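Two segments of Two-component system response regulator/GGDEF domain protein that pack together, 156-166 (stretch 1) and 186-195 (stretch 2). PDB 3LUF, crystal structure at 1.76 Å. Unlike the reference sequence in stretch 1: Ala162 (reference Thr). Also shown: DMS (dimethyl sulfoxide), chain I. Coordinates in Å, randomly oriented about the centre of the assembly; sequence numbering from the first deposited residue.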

# COMPACT_ATOMS: atom_id res chain seq x y z
N HIS B 156 -15.96 9.54 16.82
CA HIS B 156 -15.13 10.74 16.91
C HIS B 156 -13.81 10.42 17.60
O HIS B 156 -13.63 9.32 18.10
CB HIS B 156 -15.86 11.89 17.63
CG HIS B 156 -16.58 11.49 18.87
ND1 HIS B 156 -15.94 11.01 19.99
CD2 HIS B 156 -17.90 11.55 19.20
CE1 HIS B 156 -16.83 10.77 20.95
NE2 HIS B 156 -18.03 11.09 20.49
N ALA B 157 -12.89 11.37 17.60
CA ALA B 157 -11.56 11.12 18.16
C ALA B 157 -11.61 10.76 19.62
O ALA B 157 -10.90 9.86 20.06
CB ALA B 157 -10.65 12.31 17.95
N ARG B 158 -12.44 11.48 20.38
CA ARG B 158 -12.58 11.18 21.80
C ARG B 158 -12.94 9.70 22.05
O ARG B 158 -12.30 9.02 22.85
CB ARG B 158 -13.58 12.18 22.39
CG ARG B 158 -13.92 12.07 23.82
CD ARG B 158 -14.93 13.21 24.14
NE ARG B 158 -14.39 14.54 23.82
CZ ARG B 158 -13.68 15.27 24.68
NH1 ARG B 158 -13.47 14.79 25.89
NH2 ARG B 158 -13.21 16.46 24.36
N GLU B 159 -13.95 9.19 21.33
CA GLU B 159 -14.33 7.80 21.46
C GLU B 159 -13.22 6.84 20.98
O GLU B 159 -13.01 5.82 21.61
CB GLU B 159 -15.64 7.51 20.70
CG GLU B 159 -16.07 6.05 20.80
CD GLU B 159 -17.49 5.80 20.33
OE1 GLU B 159 -17.95 6.45 19.36
OE2 GLU B 159 -18.14 4.92 20.95
N ALA B 160 -12.53 7.19 19.90
CA ALA B 160 -11.43 6.37 19.36
C ALA B 160 -10.38 6.15 20.43
O ALA B 160 -9.94 5.04 20.63
CB ALA B 160 -10.80 7.02 18.10
N LEU B 161 -9.98 7.21 21.13
CA LEU B 161 -8.97 7.10 22.17
C LEU B 161 -9.44 6.20 23.29
O LEU B 161 -8.69 5.35 23.74
CB LEU B 161 -8.61 8.47 22.72
CG LEU B 161 -7.92 9.41 21.72
CD1 LEU B 161 -8.13 10.88 22.07
CD2 LEU B 161 -6.38 9.10 21.51
N ALA B 162 -10.70 6.38 23.71
CA ALA B 162 -11.28 5.56 24.77
C ALA B 162 -11.29 4.09 24.41
O ALA B 162 -10.95 3.24 25.22
CB ALA B 162 -12.72 6.07 25.08
N THR B 163 -11.68 3.81 23.16
CA THR B 163 -11.72 2.46 22.61
C THR B 163 -10.34 1.81 22.59
O THR B 163 -10.18 0.66 23.00
CB THR B 163 -12.44 2.47 21.24
OG1 THR B 163 -13.79 2.84 21.47
CG2 THR B 163 -12.44 1.08 20.59
N LEU B 164 -9.34 2.56 22.14
CA LEU B 164 -7.96 2.07 22.13
C LEU B 164 -7.45 1.74 23.53
O LEU B 164 -6.74 0.72 23.74
CB LEU B 164 -7.03 3.07 21.44
CG LEU B 164 -7.24 3.13 19.91
CD1 LEU B 164 -6.57 4.41 19.28
CD2 LEU B 164 -6.74 1.88 19.18
N GLU B 165 -7.83 2.58 24.50
CA GLU B 165 -7.46 2.34 25.90
C GLU B 165 -8.07 1.03 26.36
O GLU B 165 -7.39 0.22 26.99
CB GLU B 165 -8.00 3.42 26.84
CG GLU B 165 -7.27 4.72 26.83
CD GLU B 165 -5.80 4.60 27.21
OE1 GLU B 165 -5.02 5.28 26.55
OE2 GLU B 165 -5.43 3.82 28.12
N GLN B 166 -9.34 0.82 26.02
CA GLN B 166 -10.09 -0.36 26.47
C GLN B 166 -9.74 -1.64 25.71
O GLN B 166 -9.92 -2.76 26.22
CB GLN B 166 -11.59 -0.07 26.42
CG GLN B 166 -12.07 0.98 27.47
CD GLN B 166 -11.79 0.57 28.96
OE1 GLN B 166 -12.00 -0.58 29.36
NE2 GLN B 166 -11.34 1.54 29.76
N SER B 186 -5.04 15.52 13.66
CA SER B 186 -4.83 15.72 15.09
C SER B 186 -4.87 14.43 15.88
O SER B 186 -4.07 14.21 16.77
CB SER B 186 -5.87 16.68 15.65
OG SER B 186 -5.64 17.96 15.17
N LEU B 187 -5.82 13.56 15.55
CA LEU B 187 -5.88 12.26 16.20
C LEU B 187 -4.61 11.47 15.88
O LEU B 187 -4.03 10.83 16.74
CB LEU B 187 -7.13 11.47 15.79
CG LEU B 187 -7.25 10.03 16.31
CD1 LEU B 187 -7.28 9.95 17.85
CD2 LEU B 187 -8.53 9.43 15.71
N VAL B 188 -4.21 11.48 14.61
CA VAL B 188 -2.98 10.76 14.27
C VAL B 188 -1.76 11.30 15.06
O VAL B 188 -0.96 10.54 15.58
CB VAL B 188 -2.76 10.79 12.76
CG1 VAL B 188 -1.42 10.25 12.41
CG2 VAL B 188 -3.87 9.96 12.09
N ARG B 189 -1.63 12.62 15.14
CA ARG B 189 -0.55 13.20 15.96
C ARG B 189 -0.58 12.69 17.42
O ARG B 189 0.47 12.33 17.95
CB ARG B 189 -0.58 14.74 15.92
CG ARG B 189 -0.34 15.36 14.54
CD ARG B 189 0.10 16.87 14.64
NE ARG B 189 -0.83 17.65 15.46
CZ ARG B 189 -2.00 18.13 15.03
NH1 ARG B 189 -2.40 17.95 13.76
NH2 ARG B 189 -2.78 18.79 15.88
N MSE B 190 -1.77 12.64 18.05
CA MSE B 190 -1.88 12.14 19.41
C MSE B 190 -1.41 10.69 19.52
O MSE B 190 -0.69 10.29 20.44
CB MSE B 190 -3.32 12.29 19.92
CG MSE B 190 -3.66 13.74 20.17
SE MSE B 190 -5.41 13.82 21.02
CE MSE B 190 -5.04 12.87 22.61
N LEU B 191 -1.87 9.87 18.56
CA LEU B 191 -1.57 8.46 18.57
C LEU B 191 -0.06 8.25 18.43
O LEU B 191 0.54 7.42 19.11
CB LEU B 191 -2.35 7.70 17.46
CG LEU B 191 -3.86 7.63 17.71
CD1 LEU B 191 -4.54 6.87 16.55
CD2 LEU B 191 -4.20 6.95 19.05
N ARG B 192 0.54 8.99 17.51
CA ARG B 192 1.96 8.76 17.22
C ARG B 192 2.86 9.30 18.32
O ARG B 192 4.03 8.91 18.39
CB ARG B 192 2.33 9.39 15.90
CG ARG B 192 1.98 8.54 14.70
CD ARG B 192 2.94 7.36 14.50
NE ARG B 192 2.38 6.48 13.45
CZ ARG B 192 1.67 5.37 13.69
NH1 ARG B 192 1.45 4.97 14.93
NH2 ARG B 192 1.20 4.65 12.67
N GLU B 193 2.34 10.19 19.18
CA GLU B 193 3.13 10.56 20.37
C GLU B 193 3.33 9.40 21.36
O GLU B 193 4.29 9.43 22.15
CB GLU B 193 2.47 11.75 21.08
CG GLU B 193 2.56 13.04 20.26
CD GLU B 193 2.29 14.27 21.11
OE1 GLU B 193 1.24 14.31 21.74
OE2 GLU B 193 3.14 15.20 21.12
N ARG B 194 2.45 8.39 21.26
CA ARG B 194 2.49 7.19 22.11
C ARG B 194 2.94 5.92 21.37
O ARG B 194 3.64 5.08 21.95
CB ARG B 194 1.11 6.89 22.72
CG ARG B 194 0.60 7.83 23.73
CD ARG B 194 -0.73 7.30 24.28
NE ARG B 194 -0.58 6.38 25.40
CZ ARG B 194 -1.61 5.74 25.96
NH1 ARG B 194 -2.83 5.85 25.45
NH2 ARG B 194 -1.41 4.93 27.00
N TYR B 195 2.46 5.73 20.13
CA TYR B 195 2.62 4.46 19.43
C TYR B 195 3.36 4.62 18.12
O TYR B 195 3.02 5.51 17.33
CB TYR B 195 1.24 3.83 19.14
CG TYR B 195 0.45 3.60 20.42
CD1 TYR B 195 0.98 2.77 21.42
CD2 TYR B 195 -0.74 4.27 20.66
CE1 TYR B 195 0.31 2.58 22.64
CE2 TYR B 195 -1.45 4.07 21.86
CZ TYR B 195 -0.89 3.22 22.85
OH TYR B 195 -1.56 3.02 24.03
S DMS I . -8.65 20.56 15.03
O DMS I . -8.16 18.83 15.06
C1 DMS I . -7.48 21.55 14.04
C2 DMS I . -10.14 20.75 14.01

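How do the two backbones lie against each other? Both stretches are mostly helix, running in nearly the same direction, 25° apart, with axes 10.9 Å apart at closest approach. They are nearest at the start, where Ala157 CA and Leu187 CA are 6.1 Å apart, with Ala157 CB pointing toward the other helix; one turn on, Leu161 CA and Leu191 CA stand 8.3 Å apart. From Ala160 to Gln166 and from Met190 to Tyr195 every main-chain N-H bonds to a carbonyl of its own stretch, and the one hydrogen bond across the contact is between side chains.

What fills the space between them? Leu187 points toward stretch 1, its CD1 4.1 Å from Ala157 CB and its CD2 4.1 Å from Ala160 CB. Leu161 leaves its backbone sideways, yet its tip reaches across: Leu161 CD2 lies 3.9 Å from both Leu187 CD1 and Leu191 CD2, while Leu161 CD1 meets Met190 CE, of a selenomethionine, at 3.7 Å. Leu164 CD1 packs 3.5 Å from Leu191 CD2. These contacts are purely apolar and ask for no polar partner.

Which polar groups bond across the contact? Arg194 NH1 donates to Glu165 OE1 at 2.5 Å, with an N-H...acceptor angle of 154°. The carboxylate oxygen approaches the guanidinium edge near its plane, where the N-H bonds point, so charge attraction and hydrogen bonding combine in one short salt bridge.

Which polar groups beside the contact are met without crossing it? Ahead of the first helix, His156 ND1 caps Glu159 N at 3.0 Å, satisfying an N-H that has no earlier helical carbonyl. Thr163 OG1 donates to Glu159 O at 3.1 Å. In stretch 2, Arg192 NH1 donates to Tyr195 O at 2.9 Å; Arg192 NE and NH2, like Arg158 NH2, are bonded elsewhere in the structure. Ser186 OG accepts a weak bond from Arg189 NH2 at 3.1 Å and donates to the dimethyl sulfoxide O at 2.7 Å.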